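Local coordinates for uncharacterized protein (PDB 3RJ2) that binds histone H3 and comes from the Singapore grouper iridovirus, its precise role in infection being unknown, at residues V6-F11 and T20-E25; Y30-T35 and M113-T118; F54-V59 and A99-S104; Y94-A99 and F131-A136. All coordinates share one frame; numbering follows the deposited sequence.

Interaction 1 of 4, residues V6-F11 and T20-E25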
# COMPACT_ATOMS: atom_id res chain seq x y z
N VAL A 6 -6.49 -0.28 -8.40
CA VAL A 6 -5.29 0.01 -9.16
C VAL A 6 -4.74 1.30 -8.61
O VAL A 6 -5.42 2.32 -8.63
CB VAL A 6 -5.58 0.11 -10.67
CG1 VAL A 6 -4.33 0.53 -11.44
CG2 VAL A 6 -6.11 -1.23 -11.18
N ALA A 7 -3.54 1.24 -8.07
CA ALA A 7 -2.93 2.40 -7.44
C ALA A 7 -1.76 2.91 -8.26
O ALA A 7 -0.88 2.14 -8.66
CB ALA A 7 -2.49 2.06 -6.00
N ASN A 8 -1.78 4.20 -8.54
CA ASN A 8 -0.67 4.87 -9.19
C ASN A 8 0.05 5.67 -8.11
O ASN A 8 -0.49 6.65 -7.59
CB ASN A 8 -1.18 5.78 -10.33
CG ASN A 8 -0.04 6.39 -11.17
OD1 ASN A 8 0.59 7.37 -10.77
ND2 ASN A 8 0.21 5.81 -12.34
N CYS A 9 1.25 5.22 -7.73
CA CYS A 9 2.04 5.87 -6.69
C CYS A 9 3.25 6.59 -7.27
O CYS A 9 4.12 5.96 -7.90
CB CYS A 9 2.53 4.86 -5.65
SG CYS A 9 1.26 3.78 -4.97
N GLU A 10 3.30 7.91 -7.04
CA GLU A 10 4.49 8.73 -7.29
C GLU A 10 5.22 9.00 -5.98
O GLU A 10 4.75 9.77 -5.15
CB GLU A 10 4.14 10.06 -7.96
CG GLU A 10 3.64 9.95 -9.38
CD GLU A 10 3.41 11.32 -10.06
OE1 GLU A 10 3.23 12.34 -9.35
OE2 GLU A 10 3.40 11.36 -11.32
N PHE A 11 6.36 8.35 -5.81
CA PHE A 11 7.26 8.59 -4.70
C PHE A 11 8.23 9.67 -5.12
O PHE A 11 8.84 9.58 -6.18
CB PHE A 11 8.01 7.32 -4.33
CG PHE A 11 7.16 6.33 -3.59
CD1 PHE A 11 6.54 5.29 -4.26
CD2 PHE A 11 6.95 6.46 -2.22
CE1 PHE A 11 5.74 4.39 -3.59
CE2 PHE A 11 6.16 5.56 -1.54
CZ PHE A 11 5.55 4.52 -2.22
N THR A 20 7.56 6.65 -10.33
CA THR A 20 6.20 6.19 -10.47
C THR A 20 6.15 4.67 -10.40
O THR A 20 6.96 3.98 -11.02
CB THR A 20 5.56 6.70 -11.77
OG1 THR A 20 5.69 8.13 -11.81
CG2 THR A 20 4.08 6.33 -11.83
N ILE A 21 5.21 4.16 -9.61
CA ILE A 21 4.96 2.74 -9.54
C ILE A 21 3.47 2.51 -9.74
O ILE A 21 2.65 3.18 -9.12
CB ILE A 21 5.44 2.17 -8.19
CG1 ILE A 21 6.96 2.31 -8.09
CG2 ILE A 21 5.00 0.71 -8.04
CD1 ILE A 21 7.51 2.03 -6.76
N LEU A 22 3.13 1.59 -10.62
CA LEU A 22 1.74 1.26 -10.87
C LEU A 22 1.48 -0.10 -10.23
O LEU A 22 1.97 -1.11 -10.70
CB LEU A 22 1.46 1.21 -12.38
CG LEU A 22 0.12 1.72 -12.93
CD1 LEU A 22 -0.07 1.24 -14.38
CD2 LEU A 22 -1.06 1.32 -12.10
N VAL A 23 0.70 -0.13 -9.15
CA VAL A 23 0.53 -1.38 -8.42
C VAL A 23 -0.16 -2.56 -9.16
O VAL A 23 0.50 -3.57 -9.42
CB VAL A 23 -0.01 -1.17 -6.99
CG1 VAL A 23 -0.20 -2.50 -6.32
CG2 VAL A 23 1.00 -0.33 -6.20
N ASN A 24 -1.43 -2.45 -9.51
CA ASN A 24 -2.09 -3.63 -10.10
C ASN A 24 -2.59 -3.49 -11.56
O ASN A 24 -3.40 -2.64 -11.84
CB ASN A 24 -3.23 -4.04 -9.16
CG ASN A 24 -4.16 -5.07 -9.75
OD1 ASN A 24 -3.72 -6.01 -10.41
ND2 ASN A 24 -5.45 -4.91 -9.51
N GLU A 25 -2.13 -4.33 -12.48
CA GLU A 25 -2.73 -4.34 -13.84
C GLU A 25 -3.21 -5.69 -14.37
O GLU A 25 -2.41 -6.61 -14.56
CB GLU A 25 -1.83 -3.70 -14.90
CG GLU A 25 -1.30 -2.34 -14.57
CD GLU A 25 0.06 -2.42 -13.91
OE1 GLU A 25 0.11 -2.77 -12.71
OE2 GLU A 25 1.07 -2.15 -14.60
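Cys9 and Ile21 face each other as a hydrogen-bonded antiparallel pair, and their backbones exchange two bonds: Cys9 N to Ile21 O at 2.8 Å and Ile21 N to Cys9 O at 2.7 Å. A third bond, Val23 N to Ala7 O at 2.8 Å, carries the pairing past the end of the regular strand, and all three are close to straight, with 165° at the hydrogen. Cys9 O and Ala7 O each receive a CA-H as well, Thr20 CA standing 3.3 Å from Cys9 O.

Side-chain packing divides between the two faces. On the face of Asn8, Glu10, Thr20 and Leu22, Val6 CG1, anti to the backbone N (chi1 175°), is the branch that presses on Leu22 CD2 at 3.4 Å, tighter than ordinary van der Waals contact. Further along, Thr20 CG2 meets the amide end of Asn8, 3.8 Å from OD1, while the Glu10 and Thr20 side chains run alongside each other in the same direction. On the opposite face, Phe11 CD1 approaches Ile21 CD1 at 4.2 Å, and Cys9 SG lies near Val23 CG2. These buried groups look toward the second sheet, where Phe11 and Val23 pack on Trp34.

Asn24 supplies the polar fastening beyond the strand, its ND2 donating to Ile5 O and Trp27 O. The whole is a beta hairpin, strands 6-12 and 18-22, at one edge of a four-stranded antiparallel sheet.

Interaction 2 of 4, residues Y30-T35 and M113-T118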
# COMPACT_ATOMS: atom_id res chain seq x y z
N TYR A 30 -9.40 -9.49 -6.31
CA TYR A 30 -9.94 -8.62 -5.28
C TYR A 30 -8.87 -7.94 -4.39
O TYR A 30 -8.06 -7.15 -4.92
CB TYR A 30 -11.07 -9.37 -4.55
CG TYR A 30 -12.34 -9.50 -5.40
CD1 TYR A 30 -13.55 -8.91 -4.98
CD2 TYR A 30 -12.34 -10.19 -6.63
CE1 TYR A 30 -14.72 -9.01 -5.75
CE2 TYR A 30 -13.50 -10.30 -7.41
CZ TYR A 30 -14.69 -9.70 -6.96
OH TYR A 30 -15.86 -9.79 -7.71
N CYS A 31 -8.85 -8.24 -3.09
CA CYS A 31 -7.87 -7.63 -2.16
C CYS A 31 -6.43 -8.03 -2.44
O CYS A 31 -6.14 -9.18 -2.79
CB CYS A 31 -8.19 -8.00 -0.72
SG CYS A 31 -9.66 -7.28 -0.11
N TRP A 32 -5.52 -7.07 -2.29
CA TRP A 32 -4.09 -7.35 -2.34
C TRP A 32 -3.32 -6.55 -1.30
O TRP A 32 -3.87 -5.65 -0.66
CB TRP A 32 -3.52 -7.15 -3.76
CG TRP A 32 -3.87 -5.85 -4.43
CD1 TRP A 32 -4.78 -5.67 -5.44
CD2 TRP A 32 -3.32 -4.55 -4.16
NE1 TRP A 32 -4.83 -4.35 -5.80
CE2 TRP A 32 -3.94 -3.64 -5.03
CE3 TRP A 32 -2.35 -4.07 -3.25
CZ2 TRP A 32 -3.65 -2.26 -5.03
CZ3 TRP A 32 -2.06 -2.70 -3.25
CH2 TRP A 32 -2.71 -1.82 -4.14
N ILE A 33 -2.07 -6.94 -1.10
CA ILE A 33 -1.13 -6.22 -0.24
C ILE A 33 0.09 -5.97 -1.10
O ILE A 33 0.48 -6.81 -1.92
CB ILE A 33 -0.76 -7.03 1.02
CG1 ILE A 33 -2.01 -7.33 1.85
CG2 ILE A 33 0.27 -6.30 1.87
CD1 ILE A 33 -1.76 -8.34 2.98
N TRP A 34 0.67 -4.79 -0.95
CA TRP A 34 1.83 -4.39 -1.71
C TRP A 34 2.91 -3.88 -0.76
O TRP A 34 2.64 -3.07 0.13
CB TRP A 34 1.41 -3.31 -2.70
CG TRP A 34 2.50 -2.70 -3.51
CD1 TRP A 34 3.08 -3.20 -4.64
CD2 TRP A 34 3.12 -1.42 -3.27
NE1 TRP A 34 4.04 -2.33 -5.11
CE2 TRP A 34 4.07 -1.22 -4.29
CE3 TRP A 34 2.97 -0.44 -2.28
CZ2 TRP A 34 4.87 -0.06 -4.37
CZ3 TRP A 34 3.77 0.73 -2.35
CH2 TRP A 34 4.70 0.90 -3.39
N THR A 35 4.12 -4.39 -0.95
CA THR A 35 5.30 -3.99 -0.19
C THR A 35 6.41 -3.43 -1.09
O THR A 35 6.74 -4.02 -2.12
CB THR A 35 5.88 -5.19 0.60
OG1 THR A 35 4.85 -5.75 1.43
CG2 THR A 35 7.04 -4.74 1.50
N MET A 113 -3.37 -12.06 -2.99
CA MET A 113 -2.21 -11.55 -3.73
C MET A 113 -1.35 -10.64 -2.85
O MET A 113 -1.88 -9.76 -2.18
CB MET A 113 -2.71 -10.77 -4.95
CG MET A 113 -1.64 -10.20 -5.84
SD MET A 113 -0.68 -11.42 -6.77
CE MET A 113 -1.99 -12.31 -7.63
N HIS A 114 -0.04 -10.88 -2.85
CA HIS A 114 0.93 -9.95 -2.30
C HIS A 114 1.89 -9.54 -3.41
O HIS A 114 2.57 -10.39 -4.00
CB HIS A 114 1.68 -10.53 -1.10
CG HIS A 114 2.84 -9.70 -0.64
ND1 HIS A 114 2.68 -8.44 -0.09
CD2 HIS A 114 4.18 -9.94 -0.64
CE1 HIS A 114 3.87 -7.94 0.22
NE2 HIS A 114 4.79 -8.84 -0.09
N TYR A 115 1.94 -8.24 -3.69
CA TYR A 115 2.90 -7.71 -4.65
C TYR A 115 4.17 -7.26 -3.94
O TYR A 115 4.13 -6.36 -3.11
CB TYR A 115 2.31 -6.54 -5.44
CG TYR A 115 1.16 -6.90 -6.36
CD1 TYR A 115 1.36 -7.69 -7.50
CD2 TYR A 115 -0.12 -6.43 -6.11
CE1 TYR A 115 0.30 -8.01 -8.36
CE2 TYR A 115 -1.19 -6.74 -6.96
CZ TYR A 115 -0.97 -7.53 -8.08
OH TYR A 115 -2.02 -7.84 -8.92
N ASP A 116 5.29 -7.91 -4.25
CA ASP A 116 6.55 -7.42 -3.73
C ASP A 116 7.22 -6.71 -4.86
O ASP A 116 7.50 -7.31 -5.89
CB ASP A 116 7.45 -8.53 -3.19
CG ASP A 116 8.64 -7.98 -2.40
OD1 ASP A 116 9.55 -7.39 -3.02
OD2 ASP A 116 8.64 -8.11 -1.15
N GLU A 117 7.50 -5.43 -4.64
CA GLU A 117 7.84 -4.51 -5.72
C GLU A 117 9.00 -4.91 -6.63
O GLU A 117 8.96 -4.65 -7.84
CB GLU A 117 8.01 -3.09 -5.19
CG GLU A 117 8.02 -2.04 -6.27
CD GLU A 117 7.01 -2.30 -7.38
OE1 GLU A 117 5.81 -2.48 -7.09
OE2 GLU A 117 7.44 -2.31 -8.56
N THR A 118 10.04 -5.52 -6.07
CA THR A 118 11.17 -5.93 -6.91
C THR A 118 11.47 -7.44 -6.91
O THR A 118 12.30 -7.93 -7.70
CB THR A 118 12.43 -5.03 -6.67
OG1 THR A 118 12.61 -4.81 -5.26
CG2 THR A 118 12.25 -3.67 -7.37
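Ile33 O draws two donors from the neighbouring strand: Tyr115 N at 2.7 Å, nearly in line with the carbonyl, and His114 ND1 at 3.3 Å, a weak and strongly bent bond. With CG of His114 anti to the backbone N (chi1 171°), the ring starts out beside the carbonyl carbon, and ND1 comes near this oxygen obliquely. Around this point the backbones pair in parallel: Ile33 N donates to Met113 O, Thr35 N to Tyr115 O at 2.9 Å, and Glu117 N to Thr35 O at 3.0 Å.

Strands 31-37 and 111-116 are thus the one parallel pair in an otherwise antiparallel six-stranded sheet, their short axes diverging by 20°. Strand 94-98 borders 31-37 on its other side, Ile97 being backbone hydrogen-bonded to Trp34.

One sheet face carries the aromatic groups. Tyr115 turns its edge onto the face of the Trp32 indole, in an edge-to-face pair with planes 68° apart; CE2 of Tyr115 touches CG of Trp32 at 3.8 Å, offset toward the rim of the indole. Trp34 meets the same tyrosine differently, its CD1 pushing edge-on against Tyr115 CB at 3.5 Å. The indole N-H of Trp34 is then fixed by Glu117: NE1 donates to OE1 at 2.7 Å, in the plane of the ring and nearly straight, using the anti lone pair of the carboxylate. Trp32 NE1 turns instead to Ile5 O. On the other sheet face, Thr35 OG1 is held by Arg96 NE.

Interaction 3 of 4, residues F54-V59 and A99-S104; sequences FMRHRV and AAINVS
Arg56 O is the acceptor that joins strand to helix, taking donors from two successive residues. Asn102 ND2 reaches Arg56 O at 3.2 Å, in the carbonyl plane on a lone pair and with the oxygen close to the amide plane. Arg56 N, however, lies 2.9 Å from Asn102 ND2, a donor facing a donor, so the amide's orientation as modelled is open to doubt. Ile101 N lies nearer, 2.8 Å from Arg56 O, but its bond is weak, bent to 127° at the hydrogen. Asn102 CG sits between the backbone N and the carbonyl carbon (chi1 58°), which brings CG close to Arg56 N.

The helix starts here: Ala100 is at the N-cap position, and Ala100 O accepts from Val103 N at 3.0 Å and also from Ser104 N. This short helix 101-104 follows strand 94-98 directly, and its first turn is bound against the beginning of strand 56-62, neighbour of 94-98 in the mixed sheet.

A water extends the polar link: it donates to Ile101 O at 2.8 Å and accepts, weakly, from Arg56 NH2. Ile101 CG2 meets Arg56 CG at 3.6 Å, and its CD1 rests on the Arg58 chain, 3.8 Å from CD. The charged end of Arg58 leads off the other way, its NE donating to Thr60 OG1. His57 CD2 lies 3.5 Å from Ala99 CA, and its ring meets that of His76.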
# COMPACT_ATOMS: atom_id res chain seq x y z
N PHE A 54 -16.49 4.30 -1.01
CA PHE A 54 -16.46 3.82 0.38
C PHE A 54 -15.40 2.74 0.65
O PHE A 54 -15.40 2.15 1.73
CB PHE A 54 -17.87 3.39 0.87
CG PHE A 54 -18.93 4.45 0.69
CD1 PHE A 54 -18.99 5.55 1.54
CD2 PHE A 54 -19.84 4.37 -0.36
CE1 PHE A 54 -19.97 6.55 1.35
CE2 PHE A 54 -20.81 5.37 -0.55
CZ PHE A 54 -20.87 6.45 0.31
N MET A 55 -14.48 2.51 -0.29
CA MET A 55 -13.32 1.62 -0.01
C MET A 55 -12.36 2.30 0.96
O MET A 55 -12.25 3.52 1.00
CB MET A 55 -12.55 1.27 -1.29
CG MET A 55 -12.96 -0.01 -1.99
SD MET A 55 -11.83 -0.27 -3.37
CE MET A 55 -12.70 -1.59 -4.22
N ARG A 56 -11.63 1.51 1.73
CA ARG A 56 -10.59 2.04 2.58
C ARG A 56 -9.32 1.28 2.28
O ARG A 56 -9.37 0.07 2.13
CB ARG A 56 -10.98 1.89 4.05
CG ARG A 56 -9.88 2.19 5.04
CD ARG A 56 -10.47 2.80 6.29
NE ARG A 56 -10.52 1.83 7.38
CZ ARG A 56 -11.24 1.99 8.49
NH1 ARG A 56 -12.01 3.07 8.66
NH2 ARG A 56 -11.20 1.05 9.42
N HIS A 57 -8.21 1.99 2.20
CA HIS A 57 -6.89 1.37 2.08
C HIS A 57 -5.99 1.82 3.23
O HIS A 57 -6.17 2.92 3.77
CB HIS A 57 -6.24 1.72 0.74
CG HIS A 57 -7.19 1.60 -0.42
ND1 HIS A 57 -7.61 2.70 -1.14
CD2 HIS A 57 -7.84 0.54 -0.93
CE1 HIS A 57 -8.47 2.31 -2.07
NE2 HIS A 57 -8.62 1.00 -1.96
N ARG A 58 -5.03 0.98 3.59
CA ARG A 58 -4.04 1.36 4.57
C ARG A 58 -2.67 1.51 3.90
O ARG A 58 -2.21 0.62 3.17
CB ARG A 58 -4.01 0.33 5.68
CG ARG A 58 -3.25 0.73 6.88
CD ARG A 58 -3.30 -0.40 7.90
NE ARG A 58 -1.98 -0.61 8.47
CZ ARG A 58 -1.66 -0.52 9.75
NH1 ARG A 58 -2.58 -0.24 10.67
NH2 ARG A 58 -0.41 -0.72 10.11
N VAL A 59 -2.04 2.65 4.15
CA VAL A 59 -0.65 2.90 3.77
C VAL A 59 0.18 2.95 5.05
O VAL A 59 -0.06 3.78 5.93
CB VAL A 59 -0.48 4.25 3.02
CG1 VAL A 59 0.95 4.39 2.53
CG2 VAL A 59 -1.45 4.34 1.87
N ALA A 99 -4.82 -2.86 0.27
CA ALA A 99 -5.95 -2.41 -0.55
C ALA A 99 -7.29 -3.02 -0.11
O ALA A 99 -7.38 -4.22 0.15
CB ALA A 99 -5.69 -2.74 -2.00
N ALA A 100 -8.32 -2.18 -0.04
CA ALA A 100 -9.63 -2.54 0.48
C ALA A 100 -9.50 -3.25 1.82
O ALA A 100 -9.96 -4.38 1.98
CB ALA A 100 -10.43 -3.39 -0.52
N ILE A 101 -8.84 -2.58 2.76
CA ILE A 101 -8.72 -3.09 4.13
C ILE A 101 -10.09 -3.06 4.82
O ILE A 101 -10.24 -3.60 5.92
CB ILE A 101 -7.66 -2.33 4.96
CG1 ILE A 101 -7.31 -3.12 6.23
CG2 ILE A 101 -8.15 -0.91 5.29
CD1 ILE A 101 -5.93 -2.91 6.75
N ASN A 102 -11.07 -2.41 4.18
CA ASN A 102 -12.46 -2.46 4.66
C ASN A 102 -13.05 -3.86 4.54
O ASN A 102 -13.99 -4.19 5.25
CB ASN A 102 -13.37 -1.41 3.98
CG ASN A 102 -13.42 -1.54 2.49
OD1 ASN A 102 -14.47 -1.86 1.91
ND2 ASN A 102 -12.29 -1.29 1.83
N VAL A 103 -12.48 -4.65 3.63
CA VAL A 103 -12.84 -6.05 3.43
C VAL A 103 -11.86 -7.00 4.17
O VAL A 103 -12.28 -7.77 5.02
CB VAL A 103 -12.91 -6.39 1.93
CG1 VAL A 103 -13.04 -7.90 1.69
CG2 VAL A 103 -14.07 -5.64 1.26
N SER A 104 -10.57 -6.91 3.85
CA SER A 104 -9.57 -7.87 4.34
C SER A 104 -9.32 -7.85 5.85
O SER A 104 -8.89 -8.86 6.41
CB SER A 104 -8.24 -7.69 3.59
OG SER A 104 -7.60 -6.47 3.91
O HOH W 1 -11.03 -1.72 7.82

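Interaction 4 of 4, residues Y94-A99 and F131-A136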
# COMPACT_ATOMS: atom_id res chain seq x y z
N TYR A 94 10.49 1.43 3.94
CA TYR A 94 9.52 0.56 3.27
C TYR A 94 8.14 1.16 3.32
O TYR A 94 7.76 1.80 4.31
CB TYR A 94 9.35 -0.80 3.99
CG TYR A 94 10.57 -1.65 4.11
CD1 TYR A 94 10.83 -2.65 3.18
CD2 TYR A 94 11.43 -1.50 5.18
CE1 TYR A 94 11.95 -3.47 3.31
CE2 TYR A 94 12.55 -2.30 5.32
CZ TYR A 94 12.81 -3.28 4.39
OH TYR A 94 13.93 -4.07 4.53
N ALA A 95 7.36 0.89 2.27
CA ALA A 95 5.95 1.23 2.25
C ALA A 95 5.15 -0.05 2.00
O ALA A 95 5.63 -0.97 1.35
CB ALA A 95 5.65 2.28 1.17
N ARG A 96 3.95 -0.09 2.53
CA ARG A 96 3.02 -1.16 2.27
C ARG A 96 1.65 -0.54 2.07
O ARG A 96 1.29 0.45 2.74
CB ARG A 96 3.04 -2.18 3.42
CG ARG A 96 2.01 -3.32 3.33
CD ARG A 96 2.34 -4.44 4.29
NE ARG A 96 3.58 -5.13 3.91
CZ ARG A 96 4.35 -5.82 4.74
NH1 ARG A 96 4.04 -5.93 6.04
NH2 ARG A 96 5.44 -6.41 4.28
N ILE A 97 0.90 -1.07 1.11
CA ILE A 97 -0.50 -0.72 0.96
C ILE A 97 -1.32 -1.98 1.19
O ILE A 97 -1.05 -3.02 0.59
CB ILE A 97 -0.78 -0.12 -0.45
CG1 ILE A 97 -0.00 1.20 -0.62
CG2 ILE A 97 -2.26 0.06 -0.69
CD1 ILE A 97 -0.08 1.86 -2.00
N HIS A 98 -2.29 -1.91 2.11
CA HIS A 98 -3.34 -2.93 2.19
C HIS A 98 -4.52 -2.33 1.45
O HIS A 98 -5.15 -1.39 1.96
CB HIS A 98 -3.75 -3.23 3.65
CG HIS A 98 -2.71 -3.97 4.45
ND1 HIS A 98 -1.55 -3.37 4.90
CD2 HIS A 98 -2.66 -5.25 4.89
CE1 HIS A 98 -0.83 -4.25 5.57
NE2 HIS A 98 -1.48 -5.40 5.58
N ALA A 99 -4.82 -2.86 0.27
CA ALA A 99 -5.95 -2.41 -0.55
C ALA A 99 -7.29 -3.02 -0.11
O ALA A 99 -7.38 -4.22 0.15
CB ALA A 99 -5.69 -2.74 -2.00
N PHE A 131 -2.07 -12.10 8.78
CA PHE A 131 -2.56 -10.82 8.31
C PHE A 131 -2.15 -9.75 9.30
O PHE A 131 -1.59 -8.74 8.90
CB PHE A 131 -4.08 -10.82 8.12
CG PHE A 131 -4.61 -9.55 7.53
CD1 PHE A 131 -4.72 -9.40 6.15
CD2 PHE A 131 -4.98 -8.50 8.35
CE1 PHE A 131 -5.21 -8.22 5.60
CE2 PHE A 131 -5.47 -7.32 7.81
CZ PHE A 131 -5.59 -7.18 6.43
N ALA A 132 -2.44 -9.97 10.58
CA ALA A 132 -2.08 -9.00 11.62
C ALA A 132 -0.59 -8.64 11.61
O ALA A 132 -0.21 -7.46 11.78
CB ALA A 132 -2.46 -9.52 12.97
N ARG A 133 0.26 -9.64 11.39
CA ARG A 133 1.69 -9.43 11.29
C ARG A 133 2.03 -8.36 10.23
O ARG A 133 2.90 -7.50 10.45
CB ARG A 133 2.41 -10.74 10.99
CG ARG A 133 3.92 -10.60 11.10
CD ARG A 133 4.63 -11.39 10.02
NE ARG A 133 5.85 -10.67 9.66
CZ ARG A 133 6.05 -10.00 8.53
NH1 ARG A 133 5.12 -9.95 7.58
NH2 ARG A 133 7.22 -9.38 8.35
N THR A 134 1.34 -8.40 9.09
CA THR A 134 1.64 -7.47 7.99
C THR A 134 1.27 -6.01 8.31
O THR A 134 1.70 -5.11 7.62
CB THR A 134 0.96 -7.86 6.65
OG1 THR A 134 -0.45 -7.62 6.72
CG2 THR A 134 1.25 -9.32 6.28
N LEU A 135 0.47 -5.79 9.35
CA LEU A 135 0.12 -4.45 9.83
C LEU A 135 1.21 -3.85 10.70
O LEU A 135 1.33 -2.62 10.80
CB LEU A 135 -1.18 -4.50 10.64
CG LEU A 135 -2.42 -5.09 9.97
CD1 LEU A 135 -3.53 -5.27 10.96
CD2 LEU A 135 -2.87 -4.22 8.79
N ALA A 136 2.00 -4.72 11.33
CA ALA A 136 2.97 -4.31 12.35
C ALA A 136 4.46 -4.39 11.94
O ALA A 136 5.30 -3.69 12.51
CB ALA A 136 2.73 -5.09 13.63
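A buried helix-on-sheet contact, largely polar, joins Arg96 and His98 of strand 94-98 to Thr134 of the C-terminal helix 128-136, which packs against the mixed sheet. The segment axes pass 10.0 Å apart, so the side chains of Arg96 and His98 span the gap.

Thr134 is engaged through two different atoms. His98 NE2 donates to its hydroxyl OG1 at 2.7 Å, almost straight (172°) and in the plane of the imidazole. Thr134 OG1 in turn donates to Phe131 O, one turn back in the helix, at 2.7 Å and on a lone pair of the carbonyl. Thr134 OG1 therefore relays a chain of bonds from ring to helix backbone, placed for it by a chi1 of 72° that sets OG1 between the backbone N and the carbonyl carbon. Separately, Arg96 NH1 donates to Thr134 O at 2.9 Å, with the oxygen in the guanidinium plane. NH1 also serves Ala137 O.

Apolar groups also meet the imidazole. Leu135 CD2 sits over one face, a CH-pi contact 3.9 Å from the ring centroid. His98 also turns its edge toward the face of Phe131 in an offset edge-to-face pair, His98 CD2 lying 3.8 Å from Phe131 CZ.

Because His98 NE2 is the donor to Thr134, that nitrogen carries a hydrogen. The Arg133 guanidinium, its NH1 4.4 Å from Arg96 NH1, adds a like charge nearby, which the carbonyls accepting from Arg96 probably offset in part.

Strand 94-98 connects much of this set. Interactions 2 and 4, centred 10 Å apart, meet where Trp34 O lies 2.8 Å from Ile97 N, while interactions 3 and 4 share Ala99 and are joined where Arg58 O lies 2.7 Å from His98 N. Interaction 1 belongs to the other sheet and comes in mainly by packing: Val23 CG1 reaches Trp32 CH2 of interaction 2 at 3.4 Å, with Asn24 OD1 2.9 Å from Tyr115 OH, a probable hydrogen bond, and Cys9 SG lies 3.8 Å from Ile97 CD1 of interaction 4. Although they touch there, interactions 1 and 4 lie on opposite sides of the chain's centre; interactions 1 and 3 do not touch.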